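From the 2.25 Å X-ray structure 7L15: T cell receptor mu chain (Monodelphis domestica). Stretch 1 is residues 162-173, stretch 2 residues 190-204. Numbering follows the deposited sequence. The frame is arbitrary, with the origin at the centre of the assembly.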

# COMPACT_ATOMS: atom_id res chain seq x y z
N HIS A 162 -22.17 13.61 -5.15
CA HIS A 162 -23.19 12.72 -4.62
C HIS A 162 -23.66 11.84 -5.76
O HIS A 162 -23.92 12.35 -6.86
CB HIS A 162 -24.34 13.52 -4.02
CG HIS A 162 -25.31 12.71 -3.23
ND1 HIS A 162 -26.46 12.18 -3.78
CD2 HIS A 162 -25.32 12.35 -1.92
CE1 HIS A 162 -27.13 11.53 -2.85
NE2 HIS A 162 -26.46 11.62 -1.71
N VAL A 163 -23.74 10.53 -5.51
CA VAL A 163 -24.11 9.53 -6.50
C VAL A 163 -25.26 8.71 -5.95
O VAL A 163 -25.37 8.46 -4.75
CB VAL A 163 -22.95 8.58 -6.87
CG1 VAL A 163 -23.29 7.77 -8.13
CG2 VAL A 163 -21.67 9.36 -7.06
N SER A 164 -26.12 8.27 -6.86
CA SER A 164 -27.29 7.47 -6.51
C SER A 164 -27.66 6.60 -7.70
O SER A 164 -27.76 7.09 -8.83
CB SER A 164 -28.44 8.38 -6.10
OG SER A 164 -29.58 7.64 -5.79
N LEU A 165 -27.82 5.30 -7.45
CA LEU A 165 -28.39 4.36 -8.41
C LEU A 165 -29.83 4.05 -8.03
O LEU A 165 -30.11 3.73 -6.87
CB LEU A 165 -27.58 3.06 -8.44
CG LEU A 165 -26.27 3.00 -9.22
CD1 LEU A 165 -25.51 1.78 -8.76
CD2 LEU A 165 -26.53 2.96 -10.74
N THR A 166 -30.73 4.09 -9.00
CA THR A 166 -32.15 3.89 -8.73
C THR A 166 -32.78 3.06 -9.84
O THR A 166 -32.39 3.17 -11.01
CB THR A 166 -32.91 5.21 -8.62
OG1 THR A 166 -32.70 5.98 -9.81
CG2 THR A 166 -32.43 6.00 -7.39
N SER A 167 -33.75 2.25 -9.46
CA SER A 167 -34.54 1.44 -10.38
C SER A 167 -35.97 1.93 -10.31
O SER A 167 -36.64 1.76 -9.28
CB SER A 167 -34.42 -0.04 -10.03
OG SER A 167 -34.88 -0.85 -11.10
N SER A 168 -36.42 2.59 -11.38
CA SER A 168 -37.76 3.19 -11.46
C SER A 168 -38.08 4.02 -10.22
O SER A 168 -39.19 3.98 -9.68
CB SER A 168 -38.84 2.14 -11.72
OG SER A 168 -39.11 2.01 -13.11
N GLY A 169 -37.09 4.77 -9.75
CA GLY A 169 -37.31 5.79 -8.75
C GLY A 169 -36.86 5.43 -7.35
O GLY A 169 -36.70 6.34 -6.52
N THR A 170 -36.64 4.16 -7.03
CA THR A 170 -36.24 3.81 -5.68
C THR A 170 -34.81 3.28 -5.62
O THR A 170 -34.35 2.59 -6.54
CB THR A 170 -37.24 2.81 -5.07
OG1 THR A 170 -37.33 1.65 -5.90
CG2 THR A 170 -38.64 3.46 -4.97
N LEU A 171 -34.10 3.65 -4.55
CA LEU A 171 -32.70 3.30 -4.36
C LEU A 171 -32.51 1.80 -4.43
O LEU A 171 -33.25 1.04 -3.80
CB LEU A 171 -32.21 3.80 -3.00
CG LEU A 171 -31.75 5.24 -2.82
CD1 LEU A 171 -31.49 5.44 -1.36
CD2 LEU A 171 -30.47 5.51 -3.61
N ILE A 172 -31.51 1.35 -5.18
CA ILE A 172 -31.28 -0.09 -5.24
C ILE A 172 -30.47 -0.49 -4.02
O ILE A 172 -29.92 0.37 -3.32
CB ILE A 172 -30.60 -0.54 -6.55
CG1 ILE A 172 -29.13 -0.16 -6.58
CG2 ILE A 172 -31.29 0.07 -7.76
CD1 ILE A 172 -28.41 -0.58 -7.88
N SER A 173 -30.40 -1.78 -3.74
CA SER A 173 -29.67 -2.31 -2.60
C SER A 173 -28.16 -2.38 -2.88
O SER A 173 -27.71 -2.41 -4.03
CB SER A 173 -30.19 -3.70 -2.25
OG SER A 173 -30.06 -4.57 -3.37
N ILE A 190 -16.23 4.99 -9.16
CA ILE A 190 -17.11 3.89 -9.53
C ILE A 190 -18.08 3.68 -8.38
O ILE A 190 -17.66 3.57 -7.23
CB ILE A 190 -16.33 2.59 -9.81
CG1 ILE A 190 -15.55 2.73 -11.10
CG2 ILE A 190 -17.29 1.40 -9.90
CD1 ILE A 190 -14.79 1.56 -11.42
N HIS A 191 -19.37 3.66 -8.71
CA HIS A 191 -20.44 3.38 -7.77
C HIS A 191 -21.06 2.03 -8.15
O HIS A 191 -21.56 1.88 -9.27
CB HIS A 191 -21.48 4.50 -7.82
CG HIS A 191 -22.46 4.50 -6.69
ND1 HIS A 191 -22.09 4.62 -5.37
CD2 HIS A 191 -23.82 4.45 -6.70
CE1 HIS A 191 -23.17 4.61 -4.61
NE2 HIS A 191 -24.23 4.51 -5.39
N ILE A 192 -21.02 1.07 -7.23
CA ILE A 192 -21.44 -0.31 -7.49
C ILE A 192 -22.80 -0.56 -6.84
O ILE A 192 -23.07 -0.07 -5.74
CB ILE A 192 -20.39 -1.30 -6.97
CG1 ILE A 192 -19.09 -1.15 -7.77
CG2 ILE A 192 -20.91 -2.71 -7.04
CD1 ILE A 192 -19.18 -1.67 -9.16
N GLY A 193 -23.66 -1.32 -7.53
CA GLY A 193 -24.91 -1.73 -6.93
C GLY A 193 -25.38 -3.04 -7.53
O GLY A 193 -24.80 -3.56 -8.48
N ARG A 194 -26.45 -3.59 -6.94
CA ARG A 194 -27.02 -4.87 -7.36
C ARG A 194 -28.43 -4.64 -7.89
O ARG A 194 -29.26 -4.03 -7.20
CB ARG A 194 -27.05 -5.87 -6.20
CG ARG A 194 -25.81 -5.87 -5.32
CD ARG A 194 -24.52 -5.90 -6.10
NE ARG A 194 -24.29 -7.20 -6.71
CZ ARG A 194 -23.27 -7.98 -6.39
NH1 ARG A 194 -22.39 -7.57 -5.48
NH2 ARG A 194 -23.12 -9.15 -6.99
N VAL A 195 -28.70 -5.12 -9.10
CA VAL A 195 -30.03 -4.98 -9.69
C VAL A 195 -30.15 -6.01 -10.81
O VAL A 195 -29.17 -6.32 -11.48
CB VAL A 195 -30.27 -3.54 -10.20
CG1 VAL A 195 -29.51 -3.27 -11.49
CG2 VAL A 195 -31.78 -3.26 -10.37
N GLY A 196 -31.36 -6.53 -11.00
CA GLY A 196 -31.57 -7.52 -12.04
C GLY A 196 -31.18 -6.97 -13.40
O GLY A 196 -31.37 -5.78 -13.69
N GLU A 197 -30.63 -7.85 -14.24
CA GLU A 197 -30.09 -7.43 -15.53
C GLU A 197 -31.16 -6.84 -16.44
O GLU A 197 -30.82 -6.16 -17.42
CB GLU A 197 -29.40 -8.60 -16.23
N ASN A 198 -32.43 -7.07 -16.14
CA ASN A 198 -33.52 -6.53 -16.94
C ASN A 198 -34.23 -5.35 -16.29
O ASN A 198 -35.18 -4.82 -16.88
CB ASN A 198 -34.52 -7.64 -17.26
CG ASN A 198 -33.91 -8.76 -18.09
OD1 ASN A 198 -33.58 -8.57 -19.27
ND2 ASN A 198 -33.75 -9.93 -17.48
N ASP A 199 -33.81 -4.92 -15.11
CA ASP A 199 -34.48 -3.79 -14.48
C ASP A 199 -34.00 -2.47 -15.08
O ASP A 199 -32.86 -2.35 -15.54
CB ASP A 199 -34.25 -3.78 -12.97
CG ASP A 199 -35.00 -4.89 -12.25
OD1 ASP A 199 -35.82 -5.57 -12.91
OD2 ASP A 199 -34.77 -5.09 -11.04
N ALA A 200 -34.89 -1.49 -15.10
CA ALA A 200 -34.50 -0.14 -15.48
C ALA A 200 -33.59 0.43 -14.40
O ALA A 200 -33.87 0.31 -13.21
CB ALA A 200 -35.74 0.74 -15.67
N ILE A 201 -32.49 1.03 -14.82
CA ILE A 201 -31.50 1.54 -13.87
C ILE A 201 -31.11 2.96 -14.29
O ILE A 201 -31.00 3.26 -15.48
CB ILE A 201 -30.27 0.61 -13.78
CG1 ILE A 201 -29.25 1.16 -12.78
CG2 ILE A 201 -29.65 0.34 -15.15
CD1 ILE A 201 -29.83 1.31 -11.40
N THR A 202 -30.95 3.82 -13.30
CA THR A 202 -30.50 5.18 -13.54
C THR A 202 -29.37 5.49 -12.58
O THR A 202 -29.49 5.26 -11.37
CB THR A 202 -31.64 6.20 -13.35
OG1 THR A 202 -32.61 6.03 -14.39
CG2 THR A 202 -31.09 7.63 -13.39
N CYS A 203 -28.27 6.01 -13.10
CA CYS A 203 -27.21 6.53 -12.26
C CYS A 203 -27.26 8.04 -12.32
O CYS A 203 -27.24 8.63 -13.41
CB CYS A 203 -25.84 6.03 -12.70
SG CYS A 203 -24.63 6.59 -11.53
N SER A 204 -27.31 8.68 -11.17
CA SER A 204 -27.52 10.11 -11.10
C SER A 204 -26.43 10.74 -10.24
O SER A 204 -26.24 10.32 -9.09
CB SER A 204 -28.90 10.42 -10.55
OG SER A 204 -28.95 11.78 -10.14
O HOH W 1 -30.76 7.65 -9.77

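Strand 162-167 pairs antiparallel with strand 201-204, their axes approaching to 4.7 Å with an angle of 161° between N-to-C directions. Two residue pairs carry the hydrogen bonds. S164 N donates to S204 O (3.0 Å) and S204 N to S164 O (2.9 Å); two residues along, T166 N donates to T202 O (2.9 Å) and T202 N to T166 O (2.8 Å). Between them lies the non-hydrogen-bonded pair L165 and C203, whose CA atoms are 4.6 Å apart, and the L165 CA to T202 O contact of 3.3 Å is one of several CA-H...O approaches that supplement the ladder. Past T166 the regular pairing gives way to a side-chain bond: S167 OG donates to A200 O at 2.6 Å from the first position of the type I' turn, S167 to T170, that reverses the chain. Strand 190-194 runs roughly along strand 162-167 at a greater separation, 8.1 Å between axes, so side chains fill the gap.

L165 is central to this filling. Its CD2 lies 3.7 Å from both I201 CD1 and C203 CB, while its CD1 reaches H191 CD2 at 3.8 Å and G193 N at 3.8 Å. V163 places CB over one face of the H191 ring, 4.2 Å from the centroid, a CH-pi contact, and its CG1 lies 3.8 Å from C203 SG. I172 extends the apolar cluster, with CG2 4.1 Å from I201 CD1 and CD1 3.8 Å from G193 CA. The absence of a side chain at G193 makes this fit possible: an ideal CB there would clash with I172 CD1 at 2.6 Å and L165 CD1 at 3.0 Å.

S164, T166, T202 and S204 share the opposite, more polar face. There a water bridges T166 OG1 (2.6 Å) and T202 O (3.1 Å), donating to the carbonyl.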